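Local coordinates for protein (S)-imine reductase (Streptomyces sp. GF3546, PDB 4OQY) that reduces imines to amines with S selectivity, probably drawing hydride from NADPH held by its Rossmann-fold domain, at residues Val231-Met236 with Phe273-Phe278; His114-Val119 with Tyr134-Lys139; Gln4-Ile9 with His27-Trp32; Asn60-Leu65 with Gly86-Asn91. All coordinates share one frame; numbering follows the deposited sequence.

Interactions 2, 3 and 4 belong to one mixed sheet in the N-terminal Rossmann domain, whereas interaction 1 is a surface contact in the C-terminal helical domain, its centre about 38 Å from that of interaction 2. Interactions 2 and 4 are buried and interaction 3 partly so. Interactions 3 and 4 pair parallel strands within beta-alpha-beta units by backbone bonds and aliphatic packing, and T7 O accepts the V64 N hydrogen bond where they adjoin. Interaction 2, an antiparallel pairing joined to interaction 4 by L115 N to I89 O, relies on backbone bonds with tyrosine rings and glycines. Interaction 1 combines two main-chain bonds with a carboxylate acceptor and a salt bridge.

Interaction 1. Residues Val231-Met236 with Phe273-Phe278; sequences VDRLAM and FAENSF
D232-A235 and A274-F278 run past each other with CA atoms 4.6 Å apart at A235 and A274, and two backbone bonds join them: L234 N to N276 O, almost straight out from the carbonyl, and A235 N to A274 O, on a carbonyl lone pair. Both donors lie in the first turn of helix 234-251, and both acceptors in or at the end of the type I turn F273-N276. R233, the N-cap residue, bends its chain at chi3 (64°) and lies alongside E275 in a salt bridge. Their guanidinium and carboxylate planes are 14° apart, with NH2 of R233 3.0 Å from OE2 of E275 on its syn side. An alanine in place of R233 would probably leave the E275 carboxylate without its cationic mate and free to turn. At the other end, F278 N donates to D232 OD1 at 3.1 Å, from above the carboxylate plane. The F278 ring turns one face to the R233 carbonyl carbon and also meets W177 of the second subunit. L234 CD2 packs on F273 CB at 3.7 Å, beside F265 and M269 of helix 256-270. The chemistry implies a turn docked onto a helix start by main-chain bonds, with a pair of opposite charges on its solvent-facing side.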
loop_
_atom_site.group_PDB
_atom_site.type_symbol
_atom_site.label_atom_id
_atom_site.label_comp_id
_atom_site.label_asym_id
_atom_site.label_seq_id
_atom_site.Cartn_x
_atom_site.Cartn_y
_atom_site.Cartn_z
ATOM N N VAL B 231 -15.234 -0.680 17.129
ATOM C CA VAL B 231 -14.550 -0.059 15.973
ATOM C C VAL B 231 -13.197 0.568 16.342
ATOM O O VAL B 231 -12.988 0.984 17.498
ATOM C CB VAL B 231 -15.431 1.009 15.284
ATOM C CG1 VAL B 231 -15.706 2.189 16.216
ATOM C CG2 VAL B 231 -14.797 1.483 13.975
ATOM N N ASP B 232 -12.295 0.645 15.357
ATOM C CA ASP B 232 -10.924 1.087 15.606
ATOM C C ASP B 232 -10.362 0.259 16.763
ATOM O O ASP B 232 -9.783 0.823 17.699
ATOM C CB ASP B 232 -10.853 2.576 15.950
ATOM C CG ASP B 232 -9.429 3.086 15.988
ATOM O OD1 ASP B 232 -8.580 2.559 15.235
ATOM O OD2 ASP B 232 -9.157 4.011 16.771
ATOM N N ARG B 233 -10.576 -1.059 16.709
ATOM C CA ARG B 233 -10.039 -1.977 17.726
ATOM C C ARG B 233 -8.967 -2.847 17.103
ATOM O O ARG B 233 -9.218 -3.568 16.128
ATOM C CB ARG B 233 -11.115 -2.893 18.332
ATOM C CG ARG B 233 -11.922 -2.256 19.464
ATOM C CD ARG B 233 -13.003 -3.171 20.057
ATOM N NE ARG B 233 -12.455 -4.373 20.703
ATOM C CZ ARG B 233 -12.638 -5.640 20.304
ATOM N NH1 ARG B 233 -13.371 -5.951 19.234
ATOM N NH2 ARG B 233 -12.079 -6.624 21.002
ATOM N N LEU B 234 -7.774 -2.804 17.683
ATOM C CA LEU B 234 -6.667 -3.645 17.213
ATOM C C LEU B 234 -7.043 -5.128 17.077
ATOM O O LEU B 234 -6.630 -5.773 16.114
ATOM C CB LEU B 234 -5.453 -3.502 18.128
ATOM C CG LEU B 234 -4.268 -4.375 17.721
ATOM C CD1 LEU B 234 -3.676 -3.873 16.424
ATOM C CD2 LEU B 234 -3.205 -4.382 18.794
ATOM N N ALA B 235 -7.801 -5.659 18.037
ATOM C CA ALA B 235 -8.249 -7.060 18.007
ATOM C C ALA B 235 -8.967 -7.474 16.723
ATOM O O ALA B 235 -8.797 -8.588 16.238
ATOM C CB ALA B 235 -9.142 -7.345 19.194
ATOM N N MET B 236 -9.795 -6.573 16.189
ATOM C CA MET B 236 -10.490 -6.858 14.949
ATOM C C MET B 236 -9.516 -6.920 13.783
ATOM O O MET B 236 -9.628 -7.788 12.903
ATOM C CB MET B 236 -11.601 -5.810 14.717
ATOM C CG MET B 236 -12.627 -5.762 15.854
ATOM S SD MET B 236 -13.842 -7.130 15.973
ATOM C CE MET B 236 -13.010 -8.476 16.833
ATOM N N PHE B 273 -2.586 -4.196 23.850
ATOM C CA PHE B 273 -3.306 -3.198 23.006
ATOM C C PHE B 273 -4.600 -3.676 22.297
ATOM O O PHE B 273 -5.158 -2.915 21.479
ATOM C CB PHE B 273 -2.360 -2.580 21.957
ATOM C CG PHE B 273 -1.274 -1.694 22.518
ATOM C CD1 PHE B 273 -1.586 -0.462 23.075
ATOM C CD2 PHE B 273 0.075 -2.068 22.467
ATOM C CE1 PHE B 273 -0.605 0.359 23.606
ATOM C CE2 PHE B 273 1.053 -1.237 22.978
ATOM C CZ PHE B 273 0.717 -0.031 23.560
ATOM N N ALA B 274 -5.109 -4.878 22.593
ATOM C CA ALA B 274 -6.285 -5.427 21.877
ATOM C C ALA B 274 -7.436 -4.426 21.706
ATOM O O ALA B 274 -8.039 -4.345 20.624
ATOM C CB ALA B 274 -6.805 -6.692 22.555
ATOM N N GLU B 275 -7.734 -3.671 22.766
ATOM C CA GLU B 275 -8.905 -2.783 22.764
ATOM C C GLU B 275 -8.562 -1.370 22.361
ATOM O O GLU B 275 -9.430 -0.507 22.318
ATOM C CB GLU B 275 -9.565 -2.755 24.125
ATOM C CG GLU B 275 -9.975 -4.125 24.628
ATOM C CD GLU B 275 -10.973 -4.821 23.735
ATOM O OE1 GLU B 275 -11.776 -4.137 23.062
ATOM O OE2 GLU B 275 -10.965 -6.068 23.702
ATOM N N ASN B 276 -7.304 -1.124 22.049
ATOM C CA ASN B 276 -6.906 0.192 21.626
ATOM C C ASN B 276 -7.051 0.383 20.141
ATOM O O ASN B 276 -7.305 -0.553 19.395
ATOM C CB ASN B 276 -5.475 0.451 22.060
ATOM C CG ASN B 276 -5.340 0.491 23.565
ATOM O OD1 ASN B 276 -4.987 -0.511 24.193
ATOM N ND2 ASN B 276 -5.646 1.633 24.156
ATOM N N SER B 277 -6.849 1.624 19.731
ATOM C CA SER B 277 -6.867 2.010 18.328
ATOM C C SER B 277 -5.731 1.358 17.539
ATOM O O SER B 277 -4.707 0.951 18.118
ATOM C CB SER B 277 -6.783 3.542 18.244
ATOM O OG SER B 277 -6.025 3.986 17.140
ATOM N N PHE B 278 -5.920 1.253 16.221
ATOM C CA PHE B 278 -4.898 0.724 15.314
ATOM C C PHE B 278 -3.623 1.479 15.366
ATOM O O PHE B 278 -2.565 0.925 15.143
ATOM C CB PHE B 278 -5.387 0.760 13.865
ATOM C CG PHE B 278 -6.367 -0.292 13.594
ATOM C CD1 PHE B 278 -5.983 -1.600 13.669
ATOM C CD2 PHE B 278 -7.683 0.012 13.345
ATOM C CE1 PHE B 278 -6.896 -2.599 13.457
ATOM C CE2 PHE B 278 -8.614 -0.992 13.136
ATOM C CZ PHE B 278 -8.217 -2.300 13.193
#

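Interaction 2. Residues His114-Val119 with Tyr134-Lys139; sequences HLTGGV and YYSGPK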
loop_
_atom_site.group_PDB
_atom_site.type_symbol
_atom_site.label_atom_id
_atom_site.label_comp_id
_atom_site.label_asym_id
_atom_site.label_seq_id
_atom_site.Cartn_x
_atom_site.Cartn_y
_atom_site.Cartn_z
ATOM N N HIS B 114 26.085 21.749 1.379
ATOM C CA HIS B 114 25.390 20.569 0.902
ATOM C C HIS B 114 23.919 20.703 1.173
ATOM O O HIS B 114 23.524 20.937 2.309
ATOM C CB HIS B 114 25.908 19.381 1.641
ATOM C CG HIS B 114 25.321 18.079 1.229
ATOM N ND1 HIS B 114 24.197 17.544 1.818
ATOM C CD2 HIS B 114 25.769 17.143 0.363
ATOM C CE1 HIS B 114 23.957 16.353 1.304
ATOM N NE2 HIS B 114 24.900 16.086 0.423
ATOM N N LEU B 115 23.126 20.568 0.115
ATOM C CA LEU B 115 21.666 20.464 0.197
ATOM C C LEU B 115 21.259 19.058 -0.171
ATOM O O LEU B 115 21.607 18.547 -1.243
ATOM C CB LEU B 115 20.952 21.438 -0.764
ATOM C CG LEU B 115 21.076 22.945 -0.502
ATOM C CD1 LEU B 115 20.408 23.738 -1.617
ATOM C CD2 LEU B 115 20.505 23.357 0.851
ATOM N N THR B 116 20.502 18.445 0.716
ATOM C CA THR B 116 19.955 17.129 0.476
ATOM C C THR B 116 18.602 17.279 -0.227
ATOM O O THR B 116 17.698 17.977 0.263
ATOM C CB THR B 116 19.761 16.361 1.793
ATOM O OG1 THR B 116 20.972 16.403 2.562
ATOM C CG2 THR B 116 19.401 14.905 1.518
ATOM N N GLY B 117 18.474 16.599 -1.362
ATOM C CA GLY B 117 17.221 16.562 -2.116
ATOM C C GLY B 117 16.675 15.152 -2.196
ATOM O O GLY B 117 17.407 14.228 -2.533
ATOM N N GLY B 118 15.394 14.983 -1.871
ATOM C CA GLY B 118 14.685 13.709 -2.085
ATOM C C GLY B 118 13.575 13.885 -3.131
ATOM O O GLY B 118 12.507 14.419 -2.819
ATOM N N VAL B 119 13.848 13.464 -4.363
ATOM C CA VAL B 119 12.925 13.693 -5.494
ATOM C C VAL B 119 11.774 12.710 -5.351
ATOM O O VAL B 119 11.993 11.524 -5.127
ATOM C CB VAL B 119 13.637 13.550 -6.858
ATOM C CG1 VAL B 119 12.656 13.751 -8.019
ATOM C CG2 VAL B 119 14.785 14.554 -6.948
ATOM N N TYR B 134 11.741 16.982 -1.586
ATOM C CA TYR B 134 12.140 17.345 -0.212
ATOM C C TYR B 134 13.540 17.930 -0.198
ATOM O O TYR B 134 14.439 17.366 -0.818
ATOM C CB TYR B 134 12.158 16.114 0.679
ATOM C CG TYR B 134 10.874 15.327 0.707
ATOM C CD1 TYR B 134 9.757 15.830 1.336
ATOM C CD2 TYR B 134 10.798 14.063 0.149
ATOM C CE1 TYR B 134 8.591 15.103 1.399
ATOM C CE2 TYR B 134 9.615 13.338 0.174
ATOM C CZ TYR B 134 8.530 13.864 0.810
ATOM O OH TYR B 134 7.356 13.176 0.874
ATOM N N TYR B 135 13.744 19.021 0.543
ATOM C CA TYR B 135 15.073 19.616 0.690
ATOM C C TYR B 135 15.393 19.816 2.152
ATOM O O TYR B 135 14.504 20.126 2.950
ATOM C CB TYR B 135 15.182 20.960 -0.042
ATOM C CG TYR B 135 15.345 20.795 -1.525
ATOM C CD1 TYR B 135 16.561 20.410 -2.072
ATOM C CD2 TYR B 135 14.261 20.991 -2.387
ATOM C CE1 TYR B 135 16.699 20.242 -3.437
ATOM C CE2 TYR B 135 14.393 20.803 -3.740
ATOM C CZ TYR B 135 15.603 20.441 -4.269
ATOM O OH TYR B 135 15.705 20.264 -5.633
ATOM N N SER B 136 16.655 19.593 2.508
ATOM C CA SER B 136 17.140 19.924 3.835
ATOM C C SER B 136 18.609 20.335 3.767
ATOM O O SER B 136 19.334 19.976 2.839
ATOM C CB SER B 136 16.892 18.792 4.847
ATOM O OG SER B 136 17.656 17.617 4.594
ATOM N N GLY B 137 19.034 21.083 4.776
ATOM C CA GLY B 137 20.344 21.716 4.765
ATOM C C GLY B 137 20.258 23.158 5.221
ATOM O O GLY B 137 19.217 23.602 5.706
ATOM N N PRO B 138 21.349 23.909 5.071
ATOM C CA PRO B 138 21.308 25.272 5.588
ATOM C C PRO B 138 20.246 26.153 4.902
ATOM O O PRO B 138 20.161 26.217 3.671
ATOM C CB PRO B 138 22.728 25.788 5.349
ATOM C CG PRO B 138 23.375 24.818 4.406
ATOM C CD PRO B 138 22.689 23.514 4.613
ATOM N N LYS B 139 19.460 26.850 5.705
ATOM C CA LYS B 139 18.342 27.584 5.160
ATOM C C LYS B 139 18.817 28.722 4.263
ATOM O O LYS B 139 18.228 28.941 3.213
ATOM C CB LYS B 139 17.400 28.094 6.259
ATOM C CG LYS B 139 16.160 28.861 5.768
ATOM C CD LYS B 139 15.378 28.077 4.709
ATOM C CE LYS B 139 13.915 28.456 4.457
ATOM N NZ LYS B 139 13.607 29.870 4.794
#
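T116 and S136 exchange two backbone hydrogen bonds, T116 N to S136 O at 2.9 Å and S136 N to T116 O at 3.0 Å, and G118 and Y134 do the same, with G118 N to Y134 O at 2.8 Å. This is an antiparallel pairing in the Rossmann-domain sheet, its strands running at 166°. Between the two hydrogen-bonded pairs sits the non-hydrogen-bonded pair G117-Y135, where Y135 CA approaches T116 O at 3.1 Å in a CA-H...O contact. With CG beside its backbone N (chi1 -77°), the Y135 ring lies alongside G117, CD1 and CE1 both near its CA; a CB on G117 would crowd CE1. An alanine at Y135 would probably open a gap beside G117 and lose the packing on L92 and on L149 of helix 139-149. T116 and S136 lie together on the other face, T116 CB meeting S136 OG at 3.7 Å. Their hydroxyls bond elsewhere: T116 OG1 with A162 O, S136 OG with A165 N and D161 O, which ties this face to the start of helix 163-192. Y134 also packs on M207 of the second subunit. Where the pairing ends, P138 CD rests 3.6 Å from H114 O.

Interaction 3. Residues Gln4-Ile9 with His27-Trp32; sequences QSVTVI and HEVTVW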
loop_
_atom_site.group_PDB
_atom_site.type_symbol
_atom_site.label_atom_id
_atom_site.label_comp_id
_atom_site.label_asym_id
_atom_site.label_seq_id
_atom_site.Cartn_x
_atom_site.Cartn_y
_atom_site.Cartn_z
ATOM N N GLN B 4 19.750 31.585 -13.597
ATOM C CA GLN B 4 21.002 31.069 -13.002
ATOM C C GLN B 4 21.507 29.867 -13.794
ATOM O O GLN B 4 20.782 28.895 -14.008
ATOM C CB GLN B 4 20.853 30.671 -11.506
ATOM C CG GLN B 4 22.153 30.787 -10.695
ATOM C CD GLN B 4 22.289 29.877 -9.444
ATOM O OE1 GLN B 4 21.322 29.289 -8.930
ATOM N NE2 GLN B 4 23.521 29.777 -8.941
ATOM N N SER B 5 22.758 29.893 -14.226
ATOM C CA SER B 5 23.276 28.712 -14.872
ATOM C C SER B 5 23.621 27.666 -13.810
ATOM O O SER B 5 23.779 27.978 -12.630
ATOM C CB SER B 5 24.462 29.048 -15.756
ATOM O OG SER B 5 25.307 29.925 -15.071
ATOM N N VAL B 6 23.732 26.422 -14.241
ATOM C CA VAL B 6 23.836 25.293 -13.305
ATOM C C VAL B 6 24.597 24.129 -13.909
ATOM O O VAL B 6 24.672 23.999 -15.114
ATOM C CB VAL B 6 22.413 24.852 -12.890
ATOM C CG1 VAL B 6 21.594 24.472 -14.103
ATOM C CG2 VAL B 6 22.434 23.715 -11.881
ATOM N N THR B 7 25.225 23.323 -13.056
ATOM C CA THR B 7 25.900 22.130 -13.502
ATOM C C THR B 7 25.074 20.934 -13.051
ATOM O O THR B 7 24.548 20.922 -11.928
ATOM C CB THR B 7 27.334 22.061 -12.924
ATOM O OG1 THR B 7 28.146 23.055 -13.559
ATOM C CG2 THR B 7 27.961 20.693 -13.138
ATOM N N VAL B 8 24.948 19.947 -13.931
ATOM C CA VAL B 8 24.338 18.682 -13.609
ATOM C C VAL B 8 25.373 17.577 -13.888
ATOM O O VAL B 8 25.873 17.432 -15.009
ATOM C CB VAL B 8 23.035 18.424 -14.401
ATOM C CG1 VAL B 8 22.449 17.054 -14.054
ATOM C CG2 VAL B 8 22.005 19.524 -14.123
ATOM N N ILE B 9 25.665 16.803 -12.855
ATOM C CA ILE B 9 26.547 15.626 -12.947
ATOM C C ILE B 9 25.717 14.344 -12.782
ATOM O O ILE B 9 25.005 14.185 -11.783
ATOM C CB ILE B 9 27.639 15.709 -11.861
ATOM C CG1 ILE B 9 28.603 16.863 -12.179
ATOM C CG2 ILE B 9 28.418 14.394 -11.726
ATOM C CD1 ILE B 9 29.608 17.118 -11.058
ATOM N N HIS B 27 17.805 28.202 -18.780
ATOM C CA HIS B 27 19.035 28.148 -17.971
ATOM C C HIS B 27 20.182 27.533 -18.748
ATOM O O HIS B 27 19.978 26.567 -19.463
ATOM C CB HIS B 27 18.803 27.305 -16.740
ATOM C CG HIS B 27 17.858 27.928 -15.767
ATOM N ND1 HIS B 27 16.503 28.022 -16.002
ATOM C CD2 HIS B 27 18.076 28.533 -14.578
ATOM C CE1 HIS B 27 15.922 28.635 -14.985
ATOM N NE2 HIS B 27 16.857 28.938 -14.097
ATOM N N GLU B 28 21.370 28.113 -18.640
ATOM C CA GLU B 28 22.545 27.561 -19.277
ATOM C C GLU B 28 22.962 26.383 -18.411
ATOM O O GLU B 28 23.029 26.543 -17.213
ATOM C CB GLU B 28 23.667 28.606 -19.295
ATOM C CG GLU B 28 23.355 29.856 -20.113
ATOM C CD GLU B 28 23.675 29.668 -21.569
ATOM O OE1 GLU B 28 23.522 28.522 -22.050
ATOM O OE2 GLU B 28 24.047 30.660 -22.239
ATOM N N VAL B 29 23.236 25.225 -19.002
ATOM C CA VAL B 29 23.575 24.036 -18.216
ATOM C C VAL B 29 24.893 23.443 -18.701
ATOM O O VAL B 29 25.069 23.255 -19.891
ATOM C CB VAL B 29 22.470 22.967 -18.320
ATOM C CG1 VAL B 29 22.708 21.830 -17.321
ATOM C CG2 VAL B 29 21.103 23.579 -18.075
ATOM N N THR B 30 25.799 23.171 -17.770
ATOM C CA THR B 30 27.041 22.456 -18.017
ATOM C C THR B 30 26.865 21.061 -17.415
ATOM O O THR B 30 26.372 20.931 -16.302
ATOM C CB THR B 30 28.234 23.148 -17.325
ATOM O OG1 THR B 30 28.439 24.421 -17.938
ATOM C CG2 THR B 30 29.508 22.343 -17.473
ATOM N N VAL B 31 27.234 20.030 -18.166
ATOM C CA VAL B 31 26.944 18.669 -17.787
ATOM C C VAL B 31 28.249 17.857 -17.781
ATOM O O VAL B 31 29.209 18.189 -18.480
ATOM C CB VAL B 31 25.889 18.011 -18.709
ATOM C CG1 VAL B 31 24.575 18.808 -18.731
ATOM C CG2 VAL B 31 26.396 17.868 -20.131
ATOM N N TRP B 32 28.246 16.782 -16.999
ATOM C CA TRP B 32 29.294 15.757 -17.075
ATOM C C TRP B 32 28.757 14.379 -16.695
ATOM O O TRP B 32 27.826 14.254 -15.896
ATOM C CB TRP B 32 30.474 16.106 -16.154
ATOM C CG TRP B 32 31.685 15.143 -16.283
ATOM C CD1 TRP B 32 32.745 15.293 -17.111
ATOM C CD2 TRP B 32 31.923 13.910 -15.550
ATOM N NE1 TRP B 32 33.627 14.233 -16.949
ATOM C CE2 TRP B 32 33.129 13.367 -16.019
ATOM C CE3 TRP B 32 31.205 13.203 -14.585
ATOM C CZ2 TRP B 32 33.678 12.172 -15.503
ATOM C CZ3 TRP B 32 31.759 12.007 -14.064
ATOM C CH2 TRP B 32 32.964 11.503 -14.551
#
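V6 and V8 pair with V29 and V31 as parallel neighbours in the first beta-alpha-beta unit of the Rossmann fold, strand 6-9, helix 13-24 and strand 29-32, with the strand axes 4.7 Å apart and inclined by 20°. Four backbone bonds alternate across the pair: V6 N to E28 O, T30 N to V6 O at 3.0 Å, V8 N to T30 O at 2.9 Å, and W32 N to V8 O, the longest. The tight part is the valine face. V29 sends CG1 anti to its backbone N (chi1 -170°), which brings that methyl to V8 CG2 at 4.0 Å, while its CG2 lies side by side with V6 CG1 at 4.1 Å. F22 and V19 of helix 13-24 cover these valines, so the crossover helix packs directly on the two strands it connects. On the opposite face T7 and T30 are adjacent, T7 OG1 standing 3.8 Å from T30 CB; that hydroxyl is hydrogen-bonded to A56 O. Looser packing appears toward the N-terminal end, where regular strand has not begun: S5 CB and E28 CB touch at 3.7 Å, and the E28 carboxylate leads away from S5, E28 being exposed to solvent. The C-terminal ends lead to the NADPH site, since L11 and G12 follow strand 6-9 and N33, R34 and T35 follow W32. There I9 CG2 meets the rim of the W32 indole, near the ring plane, at CE3, 4.2 Å away.

Interaction 4. Residues Asn60-Leu65 with Gly86-Asn91; sequences NELIVL and GKVIAN
L62 turns CG anti to its backbone N (chi1 -173°) and bends at chi2 (67°), which lays CD1 over the neighbouring strand, 3.9 Å from V88 CG1 and also in contact with A90 CB. On the other face L65 has CG beside its own backbone N, and its CD1 reaches I89 CG2 at 3.6 Å and comes near N91 CG, whose OD1 is bonded to S93 OG. Four backbone bonds hold the parallel strands in register: V88 N to E61 O, I63 N to V88 O, A90 N to I63 O at 2.8 Å, and L65 N to A90 O. The first is nearly straight at the hydrogen, 178°. At the N-terminal end of the pairing the K87 chain, bent at chi2 and chi3, brings NZ to N60 O at 3.0 Å, above the carbonyl plane; the same ammonium group also bonds L57 O, its stronger partner. The pair belongs to the beta-alpha-beta unit of strand 62-65, helix 70-77 and strand 88-91. V73 and L77 of that helix cover L65, while V141 and H145 of helix 139-149 pack on V88, and strand 6-9 flanks strand 62-65.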
loop_
_atom_site.group_PDB
_atom_site.type_symbol
_atom_site.label_atom_id
_atom_site.label_comp_id
_atom_site.label_asym_id
_atom_site.label_seq_id
_atom_site.Cartn_x
_atom_site.Cartn_y
_atom_site.Cartn_z
ATOM N N ASN B 60 30.184 26.509 -12.412
ATOM C CA ASN B 60 29.003 27.041 -11.717
ATOM C C ASN B 60 29.144 26.903 -10.203
ATOM O O ASN B 60 29.906 26.057 -9.700
ATOM C CB ASN B 60 27.730 26.296 -12.160
ATOM C CG ASN B 60 27.327 26.592 -13.612
ATOM O OD1 ASN B 60 27.330 25.706 -14.482
ATOM N ND2 ASN B 60 26.968 27.816 -13.864
ATOM N N GLU B 61 28.413 27.730 -9.472
ATOM C CA GLU B 61 28.306 27.601 -8.019
ATOM C C GLU B 61 27.412 26.413 -7.657
ATOM O O GLU B 61 27.739 25.627 -6.753
ATOM C CB GLU B 61 27.753 28.894 -7.390
ATOM C CG GLU B 61 27.701 28.841 -5.871
ATOM C CD GLU B 61 27.151 30.100 -5.244
ATOM O OE1 GLU B 61 26.442 30.855 -5.926
ATOM O OE2 GLU B 61 27.404 30.315 -4.050
ATOM N N LEU B 62 26.286 26.285 -8.361
ATOM C CA LEU B 62 25.289 25.261 -8.059
ATOM C C LEU B 62 25.501 23.996 -8.867
ATOM O O LEU B 62 25.392 23.997 -10.102
ATOM C CB LEU B 62 23.879 25.757 -8.325
ATOM C CG LEU B 62 22.788 24.790 -7.876
ATOM C CD1 LEU B 62 22.771 24.666 -6.368
ATOM C CD2 LEU B 62 21.437 25.266 -8.364
ATOM N N ILE B 63 25.822 22.929 -8.137
ATOM C CA ILE B 63 26.141 21.631 -8.685
ATOM C C ILE B 63 25.064 20.651 -8.245
ATOM O O ILE B 63 24.958 20.312 -7.066
ATOM C CB ILE B 63 27.498 21.118 -8.132
ATOM C CG1 ILE B 63 28.581 22.207 -8.253
ATOM C CG2 ILE B 63 27.896 19.821 -8.810
ATOM C CD1 ILE B 63 28.903 22.691 -9.657
ATOM N N VAL B 64 24.292 20.180 -9.205
ATOM C CA VAL B 64 23.238 19.213 -8.975
ATOM C C VAL B 64 23.732 17.831 -9.327
ATOM O O VAL B 64 24.183 17.578 -10.458
ATOM C CB VAL B 64 22.031 19.494 -9.886
ATOM C CG1 VAL B 64 20.959 18.422 -9.700
ATOM C CG2 VAL B 64 21.485 20.877 -9.584
ATOM N N LEU B 65 23.620 16.928 -8.367
ATOM C CA LEU B 65 24.056 15.557 -8.541
ATOM C C LEU B 65 22.849 14.659 -8.618
ATOM O O LEU B 65 21.968 14.686 -7.748
ATOM C CB LEU B 65 24.911 15.084 -7.354
ATOM C CG LEU B 65 26.109 15.916 -6.894
ATOM C CD1 LEU B 65 26.745 15.219 -5.707
ATOM C CD2 LEU B 65 27.154 16.160 -7.966
ATOM N N GLY B 86 33.632 26.831 -2.302
ATOM C CA GLY B 86 32.613 27.800 -2.686
ATOM C C GLY B 86 31.455 27.221 -3.466
ATOM O O GLY B 86 30.606 27.971 -3.945
ATOM N N LYS B 87 31.393 25.897 -3.596
ATOM C CA LYS B 87 30.275 25.267 -4.307
ATOM C C LYS B 87 29.113 24.942 -3.379
ATOM O O LYS B 87 29.272 24.773 -2.165
ATOM C CB LYS B 87 30.718 23.981 -5.018
ATOM C CG LYS B 87 31.901 24.140 -5.963
ATOM C CD LYS B 87 31.605 25.075 -7.137
ATOM C CE LYS B 87 32.861 25.808 -7.559
ATOM N NZ LYS B 87 32.708 26.480 -8.863
ATOM N N VAL B 88 27.942 24.835 -3.989
ATOM C CA VAL B 88 26.741 24.368 -3.330
ATOM C C VAL B 88 26.352 23.087 -4.036
ATOM O O VAL B 88 26.023 23.087 -5.218
ATOM C CB VAL B 88 25.597 25.387 -3.422
ATOM C CG1 VAL B 88 24.321 24.820 -2.823
ATOM C CG2 VAL B 88 25.977 26.689 -2.724
ATOM N N ILE B 89 26.440 21.985 -3.313
ATOM C CA ILE B 89 26.064 20.701 -3.860
ATOM C C ILE B 89 24.620 20.389 -3.510
ATOM O O ILE B 89 24.280 20.223 -2.343
ATOM C CB ILE B 89 26.962 19.610 -3.290
ATOM C CG1 ILE B 89 28.412 19.931 -3.628
ATOM C CG2 ILE B 89 26.571 18.258 -3.866
ATOM C CD1 ILE B 89 29.395 19.137 -2.813
ATOM N N ALA B 90 23.772 20.336 -4.521
ATOM C CA ALA B 90 22.394 19.897 -4.367
ATOM C C ALA B 90 22.391 18.419 -4.722
ATOM O O ALA B 90 22.312 18.045 -5.892
ATOM C CB ALA B 90 21.483 20.701 -5.281
ATOM N N ASN B 91 22.603 17.592 -3.698
ATOM C CA ASN B 91 22.720 16.157 -3.863
ATOM C C ASN B 91 21.347 15.479 -3.882
ATOM O O ASN B 91 20.726 15.308 -2.838
ATOM C CB ASN B 91 23.564 15.599 -2.737
ATOM C CG ASN B 91 23.937 14.164 -2.964
ATOM O OD1 ASN B 91 23.425 13.517 -3.869
ATOM N ND2 ASN B 91 24.853 13.665 -2.161
#